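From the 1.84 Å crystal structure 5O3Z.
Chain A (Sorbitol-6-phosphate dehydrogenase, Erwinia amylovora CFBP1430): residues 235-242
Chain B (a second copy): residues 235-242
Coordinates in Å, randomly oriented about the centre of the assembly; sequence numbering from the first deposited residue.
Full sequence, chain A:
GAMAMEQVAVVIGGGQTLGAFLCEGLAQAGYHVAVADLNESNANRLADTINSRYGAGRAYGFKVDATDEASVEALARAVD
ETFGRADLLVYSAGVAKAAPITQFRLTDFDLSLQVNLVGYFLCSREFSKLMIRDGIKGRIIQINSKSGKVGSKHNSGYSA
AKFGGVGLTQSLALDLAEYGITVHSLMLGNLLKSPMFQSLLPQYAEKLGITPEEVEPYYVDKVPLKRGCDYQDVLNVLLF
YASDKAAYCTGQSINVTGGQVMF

Chain A, residues 235-242: LNVLLFYA
Chain B, residues 235-242: LNVLLFYA

Residues 235-242 of the two copies form helical segments that pack antiparallel, with 171° between their N-to-C directions and axes 11.3 Å apart at closest approach. The register centres on F240, whose CA atoms lie 7.2 Å apart across the contact, and the two stretches together bury 332 Å². Backbone torsions are helical in both chains, near -60/-45 for most residues, with i to i+4 hydrogen bonds such as F240(B) N to N236(B) O (3.2 Å).

Along chain B, L235(B) (chi1 t, chi2 57°) is out of reach of the partner. N236(B) (chi1 m) contributes backbone: its O lies 3.8 Å from F240(A) CE1, while its amide group is hydrogen-bonded elsewhere in the structure. V237(B) (t) points sideways; its CA is 3.9 Å from F240(A) CZ and its CG2 4.1 Å from the same atom, so a compact branched side chain accommodates the tip of the partner ring. L238(B) (chi1 t, chi2 146°) points away, and L239(B) (m, t) points sideways without contact.

F240(B) is the centre of the interface. Its CA-to-CB bond points toward chain A, and chi1 t with chi2 76° (171° and 67° in F240(A)) sets the two rings nearly parallel but slid apart, their planes 8° apart. The centroids are 4.5 Å apart, and the rings barely overlap. This offset brings F240(B) CG within 3.4 Å of F240(A) CG and sets each CB over the opposing face, F240(B) CB being 3.6 Å from the F240(A) ring centroid. F240(B) CZ reaches V237(A) CG2 at 4.0 Å, repeating the valine contact.

Y241(B) (m, chi2 -82°) leaves its backbone sideways, but its length carries the hydroxyl inward. Y241(B) OH and Y241(A) OH hydrogen-bond at 2.7 Å, pairing two polar groups within a buried, largely apolar contact. A242(B) lies beyond reach.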

# COMPACT_ATOMS: atom_id res chain seq x y z
N LEU A 235 20.39 -11.76 -5.74
CA LEU A 235 21.47 -12.05 -4.83
C LEU A 235 21.88 -10.87 -3.99
O LEU A 235 21.96 -10.97 -2.77
CB LEU A 235 22.65 -12.65 -5.65
CG LEU A 235 23.88 -13.13 -4.88
CD1 LEU A 235 23.52 -14.21 -3.86
CD2 LEU A 235 24.91 -13.67 -5.87
N ASN A 236 22.00 -9.69 -4.64
CA ASN A 236 22.46 -8.46 -3.97
C ASN A 236 21.59 -8.13 -2.82
O ASN A 236 22.05 -8.01 -1.67
CB ASN A 236 22.56 -7.31 -5.01
CG ASN A 236 23.83 -7.43 -5.88
OD1 ASN A 236 24.74 -8.19 -5.54
ND2 ASN A 236 23.88 -6.70 -7.03
N VAL A 237 20.28 -8.05 -3.13
CA VAL A 237 19.27 -7.68 -2.16
C VAL A 237 19.13 -8.78 -1.07
O VAL A 237 19.04 -8.50 0.14
CB VAL A 237 17.92 -7.48 -2.89
CG1 VAL A 237 16.78 -7.30 -1.91
CG2 VAL A 237 17.94 -6.31 -3.86
N LEU A 238 19.07 -10.01 -1.52
CA LEU A 238 19.07 -11.14 -0.58
C LEU A 238 20.19 -11.01 0.47
O LEU A 238 19.98 -11.09 1.70
CB LEU A 238 19.13 -12.45 -1.35
CG LEU A 238 18.86 -13.71 -0.51
CD1 LEU A 238 18.35 -14.78 -1.45
CD2 LEU A 238 20.11 -14.21 0.20
N LEU A 239 21.39 -10.72 -0.02
CA LEU A 239 22.57 -10.67 0.88
C LEU A 239 22.46 -9.55 1.87
O LEU A 239 22.86 -9.70 3.04
CB LEU A 239 23.85 -10.51 0.08
CG LEU A 239 24.31 -11.73 -0.75
CD1 LEU A 239 25.56 -11.41 -1.58
CD2 LEU A 239 24.51 -12.93 0.16
N PHE A 240 21.84 -8.43 1.44
CA PHE A 240 21.78 -7.31 2.32
C PHE A 240 20.80 -7.64 3.40
O PHE A 240 21.15 -7.55 4.60
CB PHE A 240 21.43 -6.00 1.57
CG PHE A 240 21.16 -4.89 2.52
CD1 PHE A 240 22.19 -4.37 3.31
CD2 PHE A 240 19.87 -4.47 2.78
CE1 PHE A 240 21.95 -3.40 4.27
CE2 PHE A 240 19.62 -3.51 3.72
CZ PHE A 240 20.66 -2.96 4.47
N TYR A 241 19.56 -8.05 3.03
CA TYR A 241 18.55 -8.39 4.08
C TYR A 241 18.90 -9.61 4.96
O TYR A 241 18.48 -9.74 6.12
CB TYR A 241 17.09 -8.38 3.51
CG TYR A 241 16.60 -6.95 3.12
CD1 TYR A 241 15.99 -6.13 4.06
CD2 TYR A 241 16.79 -6.44 1.87
CE1 TYR A 241 15.61 -4.80 3.73
CE2 TYR A 241 16.38 -5.15 1.54
CZ TYR A 241 15.79 -4.35 2.45
OH TYR A 241 15.33 -3.08 2.16
N ALA A 242 19.77 -10.46 4.46
CA ALA A 242 20.28 -11.59 5.28
C ALA A 242 21.39 -11.19 6.25
O ALA A 242 21.68 -11.89 7.23
CB ALA A 242 20.78 -12.69 4.35
N LEU B 235 22.22 4.40 8.59
CA LEU B 235 23.40 4.44 7.73
C LEU B 235 23.55 3.16 6.90
O LEU B 235 23.96 3.20 5.74
CB LEU B 235 24.65 4.67 8.61
CG LEU B 235 26.00 4.58 7.93
CD1 LEU B 235 26.10 5.56 6.78
CD2 LEU B 235 27.07 4.77 9.03
N ASN B 236 23.20 2.02 7.52
CA ASN B 236 23.33 0.73 6.86
C ASN B 236 22.44 0.65 5.63
O ASN B 236 22.88 0.24 4.58
CB ASN B 236 22.95 -0.39 7.85
CG ASN B 236 24.09 -0.72 8.81
OD1 ASN B 236 25.22 -0.44 8.48
ND2 ASN B 236 23.79 -1.34 9.95
N VAL B 237 21.20 1.11 5.76
CA VAL B 237 20.27 0.96 4.63
C VAL B 237 20.65 1.87 3.50
O VAL B 237 20.61 1.51 2.32
CB VAL B 237 18.83 1.16 5.07
CG1 VAL B 237 17.91 1.10 3.88
CG2 VAL B 237 18.46 0.10 6.11
N LEU B 238 21.09 3.07 3.88
CA LEU B 238 21.52 4.12 2.92
C LEU B 238 22.66 3.66 2.04
O LEU B 238 22.63 3.73 0.83
CB LEU B 238 21.92 5.36 3.73
CG LEU B 238 22.09 6.69 2.98
CD1 LEU B 238 21.65 7.87 3.86
CD2 LEU B 238 23.50 6.87 2.47
N LEU B 239 23.68 3.09 2.67
CA LEU B 239 24.81 2.55 1.96
C LEU B 239 24.41 1.45 1.01
O LEU B 239 24.90 1.42 -0.12
CB LEU B 239 25.83 1.99 2.97
CG LEU B 239 26.58 3.10 3.74
CD1 LEU B 239 27.28 2.56 4.99
CD2 LEU B 239 27.50 3.88 2.83
N PHE B 240 23.54 0.54 1.45
CA PHE B 240 23.08 -0.48 0.49
C PHE B 240 22.37 0.16 -0.72
O PHE B 240 22.75 -0.05 -1.90
CB PHE B 240 22.25 -1.63 1.12
CG PHE B 240 21.72 -2.58 0.06
CD1 PHE B 240 22.54 -3.49 -0.53
CD2 PHE B 240 20.41 -2.50 -0.38
CE1 PHE B 240 22.13 -4.26 -1.58
CE2 PHE B 240 19.97 -3.30 -1.39
CZ PHE B 240 20.83 -4.20 -2.01
N TYR B 241 21.33 0.98 -0.45
CA TYR B 241 20.59 1.52 -1.59
C TYR B 241 21.47 2.49 -2.35
O TYR B 241 21.35 2.57 -3.58
CB TYR B 241 19.21 2.07 -1.16
CG TYR B 241 18.23 0.93 -0.91
CD1 TYR B 241 17.57 0.34 -1.97
CD2 TYR B 241 18.04 0.39 0.37
CE1 TYR B 241 16.71 -0.73 -1.78
CE2 TYR B 241 17.16 -0.69 0.58
CZ TYR B 241 16.52 -1.23 -0.53
OH TYR B 241 15.61 -2.27 -0.35
N ALA B 242 22.41 3.17 -1.66
CA ALA B 242 23.35 4.08 -2.40
C ALA B 242 24.34 3.34 -3.30
O ALA B 242 24.86 3.92 -4.22
CB ALA B 242 24.09 5.06 -1.47